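Local coordinates for protein endo-1,4-beta-xylanase (Bacteroides thetaiotaomicron VPI-5482, PDB 3KST) that probably hydrolyses O-glycosidic bonds in xylan as a calcium-binding member of glycoside hydrolase family 43, at residues Y94-A106 and Q117-T131. Sequence-based numbering, arbitrary orientation.
Sequences YLFYSAEEHICVA and QEVKQPIWSEKSIDT
Ser98 OG accepts the backbone N-H of Asp130 at 3.0 Å, so a strand-end hydroxyl grips the peptide just before the side chain predicted to tune Glu190, the likely proton donor. With OG anti to its carbonyl carbon (chi1 -56°), Ser98 also reaches water 1, which bonds to Thr131 OG1 as well. The carboxylate of Asp130 is held by a different partner: OD2 accepts the N-H of Gly191. Next to this, Thr131 CG2 is pressed tightly on Ile103, 3.4 Å from its CB. Ile123 CD1 and the edge of the Trp124 indole also pack on Ile103, with Trp124 CD1 3.8 Å from Ile103 CG1. Trp124 is held in turn by NE1, which donates to Ser128 OG. The fold is the five-bladed beta-propeller of family 43: the 94-99/102-106 hairpin, closed by a type I' turn, belongs to one blade, and 117-131 runs along its outermost strand before entering the next blade at 129-131, near the central calcium. Along that strand the bonds are intermittent. Ile123 N meets Ile103 O almost straight (2.8 Å, 170° at the hydrogen), while Ser128 N donates to Glu101 O from above the carbonyl plane. Water 4 fills in between, accepting from Ile103 N and donating to the carbonyls of Trp124 and Glu126. At the turn, His102 lays one ring face against Lys127 CA, and ND1 donates back to Glu100 O. At the far end, Gln117 NE2 donates to Val105 O (3.1 Å), with the acceptor in its amide plane, and OE1 takes Tyr74 N. A leucine in place of Gln117 would probably leave both Val105 O and Tyr74 N without these partners. Beside that amide stands Tyr97 OH, 3.2 Å from Gln117 CD and hydrogen-bonded to Ser73.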
# COMPACT_ATOMS: atom_id res chain seq x y z
N TYR A 94 8.55 5.49 10.13
CA TYR A 94 9.10 4.27 9.53
C TYR A 94 8.56 4.11 8.11
O TYR A 94 7.35 4.22 7.91
CB TYR A 94 8.75 3.04 10.39
CG TYR A 94 9.60 2.93 11.65
CD1 TYR A 94 9.55 3.91 12.66
CD2 TYR A 94 10.50 1.86 11.84
CE1 TYR A 94 10.35 3.82 13.81
CE2 TYR A 94 11.29 1.76 13.02
CZ TYR A 94 11.19 2.75 13.99
OH TYR A 94 11.94 2.72 15.14
N LEU A 95 9.47 3.94 7.15
CA LEU A 95 9.15 3.67 5.76
C LEU A 95 9.46 2.19 5.47
O LEU A 95 10.61 1.77 5.55
CB LEU A 95 9.99 4.55 4.82
CG LEU A 95 10.08 4.21 3.33
CD1 LEU A 95 8.70 4.23 2.76
CD2 LEU A 95 11.09 5.14 2.60
N PHE A 96 8.42 1.42 5.13
CA PHE A 96 8.54 0.01 4.77
C PHE A 96 8.39 -0.06 3.25
O PHE A 96 7.49 0.55 2.69
CB PHE A 96 7.49 -0.82 5.49
CG PHE A 96 7.85 -1.13 6.90
CD1 PHE A 96 7.69 -0.18 7.91
CD2 PHE A 96 8.46 -2.34 7.21
CE1 PHE A 96 8.08 -0.49 9.23
CE2 PHE A 96 8.83 -2.63 8.51
CZ PHE A 96 8.65 -1.72 9.51
N TYR A 97 9.25 -0.82 2.59
CA TYR A 97 9.27 -0.80 1.12
C TYR A 97 9.95 -2.02 0.53
O TYR A 97 10.49 -2.84 1.27
CB TYR A 97 10.00 0.46 0.66
CG TYR A 97 11.44 0.58 1.11
CD1 TYR A 97 11.78 1.00 2.41
CD2 TYR A 97 12.48 0.28 0.23
CE1 TYR A 97 13.14 1.11 2.84
CE2 TYR A 97 13.87 0.41 0.63
CZ TYR A 97 14.17 0.83 1.94
OH TYR A 97 15.49 0.96 2.34
N SER A 98 9.90 -2.13 -0.80
CA SER A 98 10.58 -3.16 -1.54
C SER A 98 11.70 -2.52 -2.32
O SER A 98 11.60 -1.40 -2.74
CB SER A 98 9.61 -3.84 -2.48
OG SER A 98 8.51 -4.36 -1.76
N ALA A 99 12.80 -3.25 -2.48
CA ALA A 99 13.94 -2.80 -3.27
C ALA A 99 14.63 -4.07 -3.78
O ALA A 99 14.91 -4.96 -2.98
CB ALA A 99 14.90 -1.90 -2.44
N GLU A 100 14.85 -4.18 -5.09
CA GLU A 100 15.39 -5.41 -5.73
C GLU A 100 14.66 -6.71 -5.31
O GLU A 100 15.30 -7.75 -5.10
CB GLU A 100 16.90 -5.56 -5.52
CG GLU A 100 17.75 -4.36 -5.86
CD GLU A 100 19.23 -4.66 -6.10
OE1 GLU A 100 19.65 -5.84 -6.02
OE2 GLU A 100 19.97 -3.70 -6.39
N GLU A 101 13.33 -6.63 -5.18
CA GLU A 101 12.48 -7.73 -4.78
C GLU A 101 12.78 -8.27 -3.36
O GLU A 101 12.57 -9.45 -3.11
CB GLU A 101 12.47 -8.86 -5.85
CG GLU A 101 11.81 -8.40 -7.16
CD GLU A 101 11.96 -9.36 -8.31
OE1 GLU A 101 13.11 -9.77 -8.62
OE2 GLU A 101 10.93 -9.66 -8.95
N HIS A 102 13.23 -7.39 -2.46
CA HIS A 102 13.43 -7.73 -1.03
C HIS A 102 12.72 -6.65 -0.23
O HIS A 102 12.56 -5.52 -0.72
CB HIS A 102 14.91 -7.83 -0.65
CG HIS A 102 15.60 -8.97 -1.31
ND1 HIS A 102 15.99 -8.95 -2.62
CD2 HIS A 102 15.91 -10.21 -0.84
CE1 HIS A 102 16.55 -10.11 -2.94
NE2 HIS A 102 16.50 -10.89 -1.87
N ILE A 103 12.29 -6.99 0.98
CA ILE A 103 11.59 -6.03 1.85
C ILE A 103 12.56 -5.36 2.81
O ILE A 103 13.43 -6.03 3.37
CB ILE A 103 10.40 -6.65 2.58
CG1 ILE A 103 10.78 -7.89 3.41
CG2 ILE A 103 9.37 -7.08 1.53
CD1 ILE A 103 9.67 -8.40 4.29
N CYS A 104 12.35 -4.07 3.00
CA CYS A 104 13.24 -3.18 3.73
C CYS A 104 12.52 -2.16 4.57
O CYS A 104 11.36 -1.81 4.31
CB CYS A 104 14.08 -2.39 2.72
SG CYS A 104 15.09 -3.34 1.59
N VAL A 105 13.27 -1.60 5.54
CA VAL A 105 12.74 -0.55 6.39
C VAL A 105 13.81 0.52 6.63
O VAL A 105 14.99 0.19 6.87
CB VAL A 105 12.17 -1.11 7.74
CG1 VAL A 105 13.22 -1.89 8.53
CG2 VAL A 105 11.54 0.00 8.60
N ALA A 106 13.37 1.77 6.52
CA ALA A 106 14.17 2.97 6.76
C ALA A 106 13.41 3.85 7.73
O ALA A 106 12.21 3.63 7.98
CB ALA A 106 14.43 3.74 5.44
N GLN A 117 18.50 4.05 5.86
CA GLN A 117 18.91 2.86 6.58
C GLN A 117 20.32 3.11 7.13
O GLN A 117 21.19 3.62 6.40
CB GLN A 117 18.99 1.66 5.66
CG GLN A 117 17.68 1.26 5.03
CD GLN A 117 17.80 -0.07 4.35
OE1 GLN A 117 18.66 -0.26 3.49
NE2 GLN A 117 16.94 -1.03 4.73
N GLU A 118 20.54 2.75 8.39
CA GLU A 118 21.89 2.81 9.00
C GLU A 118 22.78 1.75 8.35
O GLU A 118 23.90 2.06 7.92
CB GLU A 118 21.80 2.67 10.52
CG GLU A 118 21.14 3.89 11.15
CD GLU A 118 20.99 3.85 12.66
OE1 GLU A 118 21.04 2.76 13.24
OE2 GLU A 118 20.78 4.94 13.28
N VAL A 119 22.26 0.54 8.22
CA VAL A 119 22.94 -0.56 7.54
C VAL A 119 22.02 -0.92 6.37
O VAL A 119 20.83 -1.17 6.59
CB VAL A 119 23.19 -1.78 8.46
CG1 VAL A 119 23.93 -2.88 7.69
CG2 VAL A 119 24.01 -1.37 9.68
N LYS A 120 22.59 -0.99 5.17
CA LYS A 120 21.83 -1.14 3.91
C LYS A 120 21.53 -2.59 3.58
O LYS A 120 22.11 -3.19 2.67
CB LYS A 120 22.54 -0.40 2.76
CG LYS A 120 22.40 1.15 2.85
CD LYS A 120 23.07 1.79 4.05
CE LYS A 120 23.07 3.31 3.95
NZ LYS A 120 23.69 3.95 5.17
N GLN A 121 20.62 -3.16 4.36
CA GLN A 121 20.20 -4.54 4.19
C GLN A 121 18.71 -4.68 4.35
O GLN A 121 18.07 -3.86 5.01
CB GLN A 121 20.90 -5.42 5.23
CG GLN A 121 22.39 -5.60 4.96
CD GLN A 121 22.69 -6.28 3.63
OE1 GLN A 121 22.01 -7.23 3.24
NE2 GLN A 121 23.68 -5.79 2.92
N PRO A 122 18.14 -5.72 3.75
CA PRO A 122 16.71 -5.95 3.91
C PRO A 122 16.39 -6.58 5.28
O PRO A 122 17.31 -6.92 6.05
CB PRO A 122 16.40 -6.91 2.76
CG PRO A 122 17.61 -7.67 2.61
CD PRO A 122 18.76 -6.78 2.94
N ILE A 123 15.10 -6.73 5.56
CA ILE A 123 14.57 -7.30 6.82
C ILE A 123 14.97 -8.78 6.94
O ILE A 123 15.40 -9.22 8.01
CB ILE A 123 13.01 -7.09 6.86
CG1 ILE A 123 12.66 -5.60 6.98
CG2 ILE A 123 12.30 -7.87 7.95
CD1 ILE A 123 11.26 -5.29 6.41
N TRP A 124 14.84 -9.52 5.84
CA TRP A 124 15.26 -10.92 5.74
C TRP A 124 15.75 -11.22 4.30
O TRP A 124 15.55 -10.40 3.39
CB TRP A 124 14.14 -11.86 6.22
CG TRP A 124 13.00 -12.09 5.26
CD1 TRP A 124 12.42 -11.18 4.40
CD2 TRP A 124 12.23 -13.28 5.14
NE1 TRP A 124 11.40 -11.76 3.71
CE2 TRP A 124 11.25 -13.06 4.16
CE3 TRP A 124 12.31 -14.55 5.74
CZ2 TRP A 124 10.32 -14.05 3.77
CZ3 TRP A 124 11.40 -15.54 5.36
CH2 TRP A 124 10.42 -15.28 4.38
N SER A 125 16.34 -12.39 4.10
CA SER A 125 16.99 -12.73 2.82
C SER A 125 16.13 -13.21 1.66
O SER A 125 16.55 -13.07 0.50
CB SER A 125 18.10 -13.76 3.06
OG SER A 125 17.58 -14.98 3.55
N GLU A 126 14.96 -13.79 1.94
CA GLU A 126 14.08 -14.29 0.87
C GLU A 126 13.42 -13.16 0.12
O GLU A 126 12.93 -12.23 0.77
CB GLU A 126 12.95 -15.18 1.40
CG GLU A 126 12.15 -15.89 0.29
CD GLU A 126 11.12 -16.88 0.82
OE1 GLU A 126 11.47 -17.71 1.69
OE2 GLU A 126 9.94 -16.84 0.37
N LYS A 127 13.36 -13.30 -1.21
CA LYS A 127 12.68 -12.35 -2.09
C LYS A 127 11.23 -12.13 -1.61
O LYS A 127 10.51 -13.07 -1.27
CB LYS A 127 12.67 -12.80 -3.55
CG LYS A 127 13.97 -12.70 -4.30
CD LYS A 127 13.76 -13.01 -5.78
CE LYS A 127 15.08 -13.26 -6.52
NZ LYS A 127 14.92 -13.45 -7.98
N SER A 128 10.82 -10.87 -1.56
CA SER A 128 9.52 -10.51 -1.05
C SER A 128 9.25 -9.06 -1.36
O SER A 128 10.18 -8.28 -1.43
CB SER A 128 9.37 -10.80 0.49
OG SER A 128 10.57 -10.60 1.25
N ILE A 129 7.97 -8.73 -1.46
CA ILE A 129 7.56 -7.38 -1.76
C ILE A 129 6.27 -6.98 -1.04
O ILE A 129 5.63 -7.79 -0.33
CB ILE A 129 7.35 -7.21 -3.30
CG1 ILE A 129 6.29 -8.19 -3.82
CG2 ILE A 129 8.69 -7.37 -4.06
CD1 ILE A 129 5.97 -8.03 -5.28
N ASP A 130 5.88 -5.71 -1.23
CA ASP A 130 4.57 -5.21 -0.79
C ASP A 130 4.30 -5.22 0.74
O ASP A 130 3.22 -5.54 1.21
CB ASP A 130 3.42 -5.87 -1.58
CG ASP A 130 3.48 -5.60 -3.06
OD1 ASP A 130 4.47 -5.03 -3.53
OD2 ASP A 130 2.49 -5.92 -3.75
N THR A 131 5.32 -4.82 1.48
CA THR A 131 5.23 -4.67 2.93
C THR A 131 4.02 -3.80 3.37
O THR A 131 3.75 -2.76 2.77
CB THR A 131 6.44 -3.94 3.50
OG1 THR A 131 6.64 -2.71 2.79
CG2 THR A 131 7.68 -4.78 3.44
O HOH W 1 6.88 -2.64 -0.06
O HOH W 2 15.56 -10.47 -8.56
O HOH W 3 16.95 -13.55 -2.12
O HOH W 4 13.46 -9.52 1.88
O HOH W 5 15.59 -3.38 6.19